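Local coordinates for protein magnesium transporter, putative (Shewanella oneidensis MR-1, PDB 3KXR) that probably takes part in moving magnesium or related cations across the membrane, this chain being its soluble part with a partial N domain and a CBS-domain pair, at residues L13-W21 / Q41-D49; A139-L150 / R162-V172. All blocks are in the same frame, centred on the assembly; numbering follows the deposited sequence.

Interaction 1 (L13-W21 / Q41-D49)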
# COMPACT_ATOMS: atom_id res chain seq x y z
N LEU A 13 -9.19 -8.36 11.94
CA LEU A 13 -8.34 -8.12 13.11
C LEU A 13 -7.88 -6.67 13.18
O LEU A 13 -7.32 -6.18 12.24
CB LEU A 13 -7.09 -8.99 13.05
CG LEU A 13 -7.19 -10.42 13.57
CD1 LEU A 13 -5.81 -11.00 13.56
CD2 LEU A 13 -7.77 -10.52 14.99
N SER A 14 -8.08 -6.00 14.29
CA SER A 14 -7.61 -4.64 14.41
C SER A 14 -6.13 -4.61 14.77
O SER A 14 -5.58 -5.57 15.34
CB SER A 14 -8.42 -3.89 15.46
OG SER A 14 -8.15 -4.36 16.77
N PRO A 15 -5.47 -3.49 14.48
CA PRO A 15 -4.10 -3.37 14.94
C PRO A 15 -3.98 -3.53 16.46
O PRO A 15 -2.94 -4.02 16.93
CB PRO A 15 -3.67 -1.98 14.47
CG PRO A 15 -4.85 -1.32 13.92
CD PRO A 15 -5.99 -2.25 13.86
N GLU A 16 -5.02 -3.17 17.21
CA GLU A 16 -5.03 -3.34 18.68
C GLU A 16 -5.05 -4.81 19.07
O GLU A 16 -4.42 -5.20 20.05
CB GLU A 16 -6.26 -2.66 19.32
CG GLU A 16 -6.35 -1.11 19.19
CD GLU A 16 -7.06 -0.61 17.90
OE1 GLU A 16 -7.32 -1.40 16.96
OE2 GLU A 16 -7.35 0.60 17.82
N ASP A 17 -5.79 -5.61 18.32
CA ASP A 17 -5.80 -7.03 18.53
C ASP A 17 -4.38 -7.55 18.38
O ASP A 17 -3.91 -8.33 19.19
CB ASP A 17 -6.70 -7.71 17.50
CG ASP A 17 -8.18 -7.25 17.58
OD1 ASP A 17 -8.63 -6.73 18.64
OD2 ASP A 17 -8.89 -7.44 16.55
N LEU A 18 -3.69 -7.10 17.35
CA LEU A 18 -2.34 -7.59 17.09
C LEU A 18 -1.44 -7.29 18.27
O LEU A 18 -0.73 -8.17 18.72
CB LEU A 18 -1.77 -7.00 15.80
CG LEU A 18 -2.43 -7.43 14.48
CD1 LEU A 18 -1.83 -6.67 13.29
CD2 LEU A 18 -2.31 -8.96 14.25
N ILE A 19 -1.53 -6.07 18.80
CA ILE A 19 -0.72 -5.63 19.93
C ILE A 19 -1.00 -6.45 21.17
O ILE A 19 -0.09 -6.96 21.85
CB ILE A 19 -0.94 -4.13 20.25
CG1 ILE A 19 -0.34 -3.25 19.15
CG2 ILE A 19 -0.32 -3.76 21.60
CD1 ILE A 19 1.18 -3.14 19.20
N GLU A 20 -2.29 -6.61 21.43
CA GLU A 20 -2.71 -7.36 22.59
C GLU A 20 -2.22 -8.81 22.49
O GLU A 20 -1.91 -9.43 23.51
CB GLU A 20 -4.22 -7.31 22.68
CG GLU A 20 -4.80 -8.08 23.84
CD GLU A 20 -6.23 -8.45 23.58
OE1 GLU A 20 -6.80 -7.95 22.59
OE2 GLU A 20 -6.79 -9.26 24.37
N TRP A 21 -2.14 -9.33 21.28
CA TRP A 21 -1.69 -10.71 21.06
C TRP A 21 -0.26 -10.86 20.58
O TRP A 21 0.10 -11.87 19.95
CB TRP A 21 -2.65 -11.36 20.09
CG TRP A 21 -3.68 -12.11 20.80
CD1 TRP A 21 -4.00 -12.00 22.13
CD2 TRP A 21 -4.53 -13.09 20.26
NE1 TRP A 21 -4.99 -12.88 22.44
CE2 TRP A 21 -5.33 -13.56 21.30
CE3 TRP A 21 -4.68 -13.63 18.98
CZ2 TRP A 21 -6.29 -14.56 21.12
CZ3 TRP A 21 -5.64 -14.63 18.79
CH2 TRP A 21 -6.43 -15.08 19.85
N GLN A 41 -4.10 2.36 9.86
CA GLN A 41 -4.09 1.29 10.83
C GLN A 41 -2.65 0.91 11.22
O GLN A 41 -2.37 0.65 12.39
CB GLN A 41 -4.84 0.09 10.28
CG GLN A 41 -6.35 0.30 10.03
CD GLN A 41 -7.00 -1.00 9.52
OE1 GLN A 41 -6.91 -1.33 8.32
NE2 GLN A 41 -7.61 -1.78 10.44
N ARG A 42 -1.74 0.89 10.25
CA ARG A 42 -0.32 0.68 10.58
C ARG A 42 0.20 1.75 11.53
O ARG A 42 1.02 1.47 12.39
CB ARG A 42 0.58 0.69 9.34
CG ARG A 42 0.66 -0.62 8.63
CD ARG A 42 1.66 -0.58 7.48
NE ARG A 42 1.18 0.26 6.37
CZ ARG A 42 0.39 -0.16 5.38
NH1 ARG A 42 -0.05 -1.41 5.33
NH2 ARG A 42 0.02 0.70 4.44
N GLN A 43 -0.27 2.98 11.36
CA GLN A 43 0.18 4.09 12.21
C GLN A 43 -0.29 3.85 13.65
O GLN A 43 0.46 4.05 14.60
CB GLN A 43 -0.31 5.45 11.68
CG GLN A 43 0.41 5.97 10.40
CD GLN A 43 -0.26 7.25 9.72
OE1 GLN A 43 -1.23 7.85 10.23
NE2 GLN A 43 0.31 7.66 8.57
N ARG A 44 -1.53 3.38 13.79
CA ARG A 44 -2.12 3.07 15.08
C ARG A 44 -1.34 1.97 15.76
O ARG A 44 -1.07 2.03 16.96
CB ARG A 44 -3.61 2.71 14.91
CG ARG A 44 -4.46 2.77 16.22
CD ARG A 44 -6.00 3.18 16.03
NE ARG A 44 -6.50 3.07 14.64
CZ ARG A 44 -7.23 2.06 14.11
NH1 ARG A 44 -7.63 1.01 14.84
NH2 ARG A 44 -7.56 2.12 12.81
N PHE A 45 -0.93 0.98 14.98
CA PHE A 45 -0.13 -0.08 15.54
C PHE A 45 1.24 0.42 16.08
O PHE A 45 1.67 0.03 17.18
CB PHE A 45 0.06 -1.18 14.50
CG PHE A 45 0.96 -2.30 14.96
CD1 PHE A 45 0.42 -3.47 15.51
CD2 PHE A 45 2.34 -2.18 14.85
CE1 PHE A 45 1.24 -4.49 15.94
CE2 PHE A 45 3.18 -3.20 15.28
CZ PHE A 45 2.64 -4.37 15.82
N GLU A 46 1.92 1.26 15.32
CA GLU A 46 3.22 1.78 15.76
C GLU A 46 3.10 2.58 17.04
O GLU A 46 3.98 2.49 17.89
CB GLU A 46 3.89 2.64 14.66
CG GLU A 46 4.29 1.86 13.36
CD GLU A 46 5.18 0.60 13.63
OE1 GLU A 46 6.12 0.69 14.45
OE2 GLU A 46 4.94 -0.49 13.03
N LEU A 47 2.00 3.32 17.20
CA LEU A 47 1.79 4.10 18.42
C LEU A 47 1.50 3.21 19.63
O LEU A 47 2.06 3.43 20.71
CB LEU A 47 0.66 5.09 18.26
CG LEU A 47 0.96 6.28 17.34
CD1 LEU A 47 -0.34 6.94 16.95
CD2 LEU A 47 1.93 7.29 17.95
N TYR A 48 0.62 2.23 19.44
CA TYR A 48 0.34 1.26 20.49
C TYR A 48 1.60 0.46 20.84
O TYR A 48 1.83 0.10 21.98
CB TYR A 48 -0.75 0.30 20.06
CG TYR A 48 -2.15 0.76 20.37
CD1 TYR A 48 -2.99 -0.00 21.19
CD2 TYR A 48 -2.64 1.93 19.87
CE1 TYR A 48 -4.28 0.42 21.49
CE2 TYR A 48 -3.94 2.36 20.17
CZ TYR A 48 -4.74 1.60 20.97
OH TYR A 48 -6.00 2.03 21.23
N ASP A 49 2.43 0.22 19.85
CA ASP A 49 3.63 -0.53 20.07
C ASP A 49 4.66 0.29 20.82
O ASP A 49 5.49 -0.26 21.55
CB ASP A 49 4.20 -0.99 18.73
CG ASP A 49 5.31 -2.01 18.88
OD1 ASP A 49 5.28 -2.86 19.80
OD2 ASP A 49 6.21 -1.96 18.04

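Interaction 2 (A139-L150 / R162-V172)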
# COMPACT_ATOMS: atom_id res chain seq x y z
N ALA A 139 -6.75 14.61 29.10
CA ALA A 139 -8.15 15.02 28.96
C ALA A 139 -8.42 16.30 29.76
O ALA A 139 -9.07 17.22 29.26
CB ALA A 139 -9.09 13.87 29.41
N GLU A 140 -7.89 16.38 30.97
CA GLU A 140 -8.05 17.60 31.77
C GLU A 140 -7.45 18.83 31.09
O GLU A 140 -8.05 19.92 31.11
CB GLU A 140 -7.40 17.44 33.14
CG GLU A 140 -8.40 17.09 34.19
CD GLU A 140 -7.81 17.12 35.58
OE1 GLU A 140 -7.96 18.17 36.28
OE2 GLU A 140 -7.19 16.08 35.96
N ALA A 141 -6.25 18.64 30.54
CA ALA A 141 -5.49 19.73 29.97
C ALA A 141 -6.25 20.34 28.80
O ALA A 141 -6.28 21.55 28.67
CB ALA A 141 -4.09 19.27 29.56
N ILE A 142 -6.88 19.50 27.97
CA ILE A 142 -7.68 19.98 26.82
C ILE A 142 -9.02 20.53 27.31
O ILE A 142 -9.42 21.63 26.92
CB ILE A 142 -7.97 18.90 25.73
CG1 ILE A 142 -6.71 18.16 25.34
CG2 ILE A 142 -8.50 19.55 24.44
CD1 ILE A 142 -6.93 16.97 24.36
N GLU A 143 -9.69 19.79 28.18
CA GLU A 143 -11.01 20.19 28.64
C GLU A 143 -11.00 21.52 29.36
O GLU A 143 -11.85 22.35 29.09
CB GLU A 143 -11.63 19.14 29.57
CG GLU A 143 -13.12 19.43 29.91
CD GLU A 143 -13.70 18.61 31.07
OE1 GLU A 143 -13.16 17.52 31.40
OE2 GLU A 143 -14.75 19.06 31.60
N HIS A 144 -10.06 21.73 30.28
CA HIS A 144 -10.04 22.98 31.05
C HIS A 144 -9.10 23.99 30.44
O HIS A 144 -8.21 24.49 31.08
CB HIS A 144 -9.65 22.72 32.49
CG HIS A 144 -10.56 21.76 33.17
ND1 HIS A 144 -11.88 22.05 33.44
CD2 HIS A 144 -10.35 20.49 33.61
CE1 HIS A 144 -12.45 21.01 34.03
NE2 HIS A 144 -11.54 20.05 34.14
N SER A 145 -9.31 24.29 29.18
CA SER A 145 -8.53 25.28 28.48
C SER A 145 -9.46 25.92 27.49
O SER A 145 -10.66 25.64 27.47
CB SER A 145 -7.38 24.62 27.74
OG SER A 145 -7.88 23.93 26.61
N ARG A 146 -8.92 26.76 26.64
CA ARG A 146 -9.76 27.36 25.61
C ARG A 146 -9.47 26.71 24.26
O ARG A 146 -9.94 27.16 23.23
CB ARG A 146 -9.64 28.88 25.64
CG ARG A 146 -8.25 29.44 25.88
CD ARG A 146 -7.45 29.52 24.58
NE ARG A 146 -8.08 30.39 23.57
CZ ARG A 146 -7.79 31.68 23.36
NH1 ARG A 146 -8.44 32.35 22.41
NH2 ARG A 146 -6.86 32.32 24.08
N GLU A 147 -8.77 25.59 24.29
CA GLU A 147 -8.38 24.84 23.09
C GLU A 147 -9.33 23.69 22.77
O GLU A 147 -9.94 23.09 23.66
CB GLU A 147 -7.01 24.20 23.28
CG GLU A 147 -5.92 25.04 23.95
CD GLU A 147 -5.59 26.31 23.19
OE1 GLU A 147 -5.99 26.45 22.01
OE2 GLU A 147 -4.94 27.18 23.80
N ILE A 148 -9.43 23.37 21.49
CA ILE A 148 -10.15 22.18 21.08
C ILE A 148 -9.20 21.08 20.57
O ILE A 148 -9.63 20.00 20.15
CB ILE A 148 -11.30 22.52 20.07
CG1 ILE A 148 -10.79 23.15 18.77
CG2 ILE A 148 -12.30 23.46 20.74
CD1 ILE A 148 -11.92 23.34 17.61
N GLU A 149 -7.90 21.34 20.66
CA GLU A 149 -6.92 20.33 20.33
C GLU A 149 -5.63 20.75 20.96
O GLU A 149 -5.39 21.94 21.14
CB GLU A 149 -6.73 20.27 18.81
CG GLU A 149 -6.22 21.59 18.21
CD GLU A 149 -6.21 21.66 16.68
OE1 GLU A 149 -5.73 20.71 16.02
OE2 GLU A 149 -6.65 22.71 16.15
N LEU A 150 -4.78 19.78 21.25
CA LEU A 150 -3.43 20.12 21.67
C LEU A 150 -2.41 19.28 20.91
O LEU A 150 -2.66 18.11 20.63
CB LEU A 150 -3.25 19.87 23.16
CG LEU A 150 -3.85 20.86 24.17
CD1 LEU A 150 -3.63 20.36 25.61
CD2 LEU A 150 -3.25 22.26 23.96
N ARG A 162 -1.59 15.18 17.31
CA ARG A 162 -2.43 15.98 18.20
C ARG A 162 -3.47 15.11 18.88
O ARG A 162 -3.74 14.00 18.44
CB ARG A 162 -3.14 17.06 17.40
CG ARG A 162 -4.29 16.53 16.60
CD ARG A 162 -4.82 17.54 15.63
NE ARG A 162 -5.93 16.96 14.89
CZ ARG A 162 -7.15 17.47 14.75
NH1 ARG A 162 -7.53 18.62 15.30
NH2 ARG A 162 -8.04 16.79 14.05
N VAL A 163 -4.05 15.64 19.95
CA VAL A 163 -5.21 15.05 20.56
C VAL A 163 -6.34 16.04 20.58
O VAL A 163 -6.13 17.18 20.91
CB VAL A 163 -4.92 14.67 21.97
CG1 VAL A 163 -6.20 14.13 22.61
CG2 VAL A 163 -3.84 13.61 21.97
N THR A 164 -7.53 15.61 20.24
CA THR A 164 -8.65 16.53 20.14
C THR A 164 -9.55 16.54 21.38
O THR A 164 -9.53 15.62 22.18
CB THR A 164 -9.53 16.18 18.98
OG1 THR A 164 -10.06 14.88 19.21
CG2 THR A 164 -8.77 16.19 17.66
N LEU A 165 -10.34 17.59 21.52
CA LEU A 165 -11.33 17.64 22.57
C LEU A 165 -12.30 16.45 22.49
O LEU A 165 -12.63 15.85 23.49
CB LEU A 165 -12.11 18.96 22.53
CG LEU A 165 -13.17 19.09 23.62
CD1 LEU A 165 -12.63 18.88 25.04
CD2 LEU A 165 -13.76 20.44 23.51
N ARG A 166 -12.73 16.11 21.29
CA ARG A 166 -13.57 14.93 21.07
C ARG A 166 -12.95 13.64 21.60
O ARG A 166 -13.63 12.86 22.26
CB ARG A 166 -13.87 14.75 19.58
CG ARG A 166 -15.10 13.89 19.33
CD ARG A 166 -15.36 13.72 17.84
NE ARG A 166 -15.50 15.00 17.16
CZ ARG A 166 -16.58 15.79 17.24
NH1 ARG A 166 -16.60 16.94 16.58
NH2 ARG A 166 -17.63 15.42 17.96
N ALA A 167 -11.67 13.42 21.32
CA ALA A 167 -10.97 12.24 21.83
C ALA A 167 -10.92 12.29 23.36
O ALA A 167 -11.12 11.29 24.02
CB ALA A 167 -9.57 12.14 21.24
N ALA A 168 -10.68 13.46 23.93
CA ALA A 168 -10.63 13.57 25.39
C ALA A 168 -11.95 13.13 26.02
O ALA A 168 -11.96 12.53 27.09
CB ALA A 168 -10.31 14.99 25.81
N THR A 169 -13.05 13.46 25.35
CA THR A 169 -14.35 13.08 25.86
C THR A 169 -14.43 11.57 25.92
O THR A 169 -14.82 11.00 26.94
CB THR A 169 -15.48 13.60 24.98
OG1 THR A 169 -15.33 15.01 24.78
CG2 THR A 169 -16.84 13.26 25.63
N ALA A 170 -14.06 10.92 24.83
CA ALA A 170 -14.00 9.46 24.79
C ALA A 170 -13.18 8.92 25.96
O ALA A 170 -13.71 8.18 26.76
CB ALA A 170 -13.46 8.96 23.45
N LEU A 171 -11.92 9.30 26.08
CA LEU A 171 -11.04 8.88 27.21
C LEU A 171 -11.68 8.95 28.59
O LEU A 171 -11.63 8.00 29.38
CB LEU A 171 -9.79 9.75 27.26
CG LEU A 171 -8.85 9.65 26.06
CD1 LEU A 171 -7.67 10.63 26.22
CD2 LEU A 171 -8.40 8.17 25.83
N VAL A 172 -12.28 10.10 28.88
CA VAL A 172 -13.00 10.29 30.13
C VAL A 172 -14.10 9.21 30.30
O VAL A 172 -14.03 8.41 31.23
CB VAL A 172 -13.61 11.71 30.20
CG1 VAL A 172 -14.62 11.79 31.34
CG2 VAL A 172 -12.52 12.76 30.35

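Interaction 1 (L13-W21 / Q41-D49)
Ile19 lays its CD1 methyl over one face of the Phe45 ring, 3.9 Å from the ring centroid, a CH-pi contact displaced toward the rim at CE1. The ring is brought there because Phe45 CG stands anti to the backbone N (chi1 176°); at its edge lie Leu18 CB and the carbonyl oxygen of Pro15. Pro15 CB also meets Phe45 CB at 3.8 Å, where the backbones come nearest, CA to CA 5.2 Å. On the other flank Ile19 CG1 packs on Tyr48 CB at 3.7 Å, and Glu16 CG touches Tyr48 CE1 at 3.5 Å. Farther out, the Glu16 chain bends at chi2 and turns its carboxylate to Arg44 in a salt bridge: NH1 donates to OE2 at 3.0 Å, nearly straight at 166°, on the syn side and in the guanidinium plane. Pro15 CG lies over one face of that guanidinium. Helices 15-20 and 39-50 belong to the MgtE-type N domain, of which this chain holds part; the axes of the short segments 15-20 and 41-49 approach to 9.1 Å, their N-to-C directions 31° apart. Helix 27-36 packs against both, Phe29 and Ala33 touching Leu18 and Leu34 touching Phe45, while Arg78 of a second subunit pairs with Glu20.

Interaction 2 (A139-L150 / R162-V172)
Ile142 drives its CD1 methyl into a hollow of the second CBS domain, formed by Val163 CG1, the Thr164 carbonyl and Ala168 CB. The fit is close, with Ile142 CD1 3.4 Å from Val163 CG1 and the two side chains crossing at about a right angle, while Ile142 CG2 rests beside Leu165 CA. One helical turn earlier Ala139 CA sits 3.8 Å from Ala168 CB, and Val172 CG2 fills in beside Ala139 CB at 3.7 Å. The axes of segments 139-143 and 165-172 approach to 9.1 Å at 136°, alanine against alanine. Next to this helix contact, strands 149-153 and 159-164 pair antiparallel: Leu150 and Val163 exchange two backbone bonds, and just past them Leu165 N, at the start of its helix, donates to Ile148 O at 2.9 Å. Arg162 CG stands between the backbone N and the carbonyl carbon (chi1 76°), from where the extended chain carries NH1 into a salt bridge with Glu149 OE1, 2.9 Å away and 63° above the carboxylate plane. Arg162 NH2 bonds to Asp86 O, and Glu149 OE2 accepts from Asn88, Asp89 and Asn90, so this pair ties the hairpin to the preceding CBS domain. A leucine in place of Arg162 would probably leave Glu149 OE1 without its charged mate and the carbonyl of Asp86 without its donor. Thr164 CG2 roofs the guanidinium centre, 3.5 Å above its plane.

In the fold
Interaction 1 and interaction 2 follow one another along the chain and lie in different domains, the MgtE-type N domain and the second CBS domain. Their centres are about 23 Å apart and their nearest atoms about 8 Å apart, so neither touches the other directly. The first is helix-on-helix packing, partly buried, its centre about 16 Å from the centre of the chain; the second, its centre about 12 Å from that point, is a buried contact that adds strand pairing to helix packing. They also differ in their surroundings: residues 13-21 and 41-49 meet two other subunits, whereas no other chain of the assembly touches 139-150 or 162-172, several of whose charged groups, among them Glu149, Arg162 and Arg166, bond to residues of the first CBS domain.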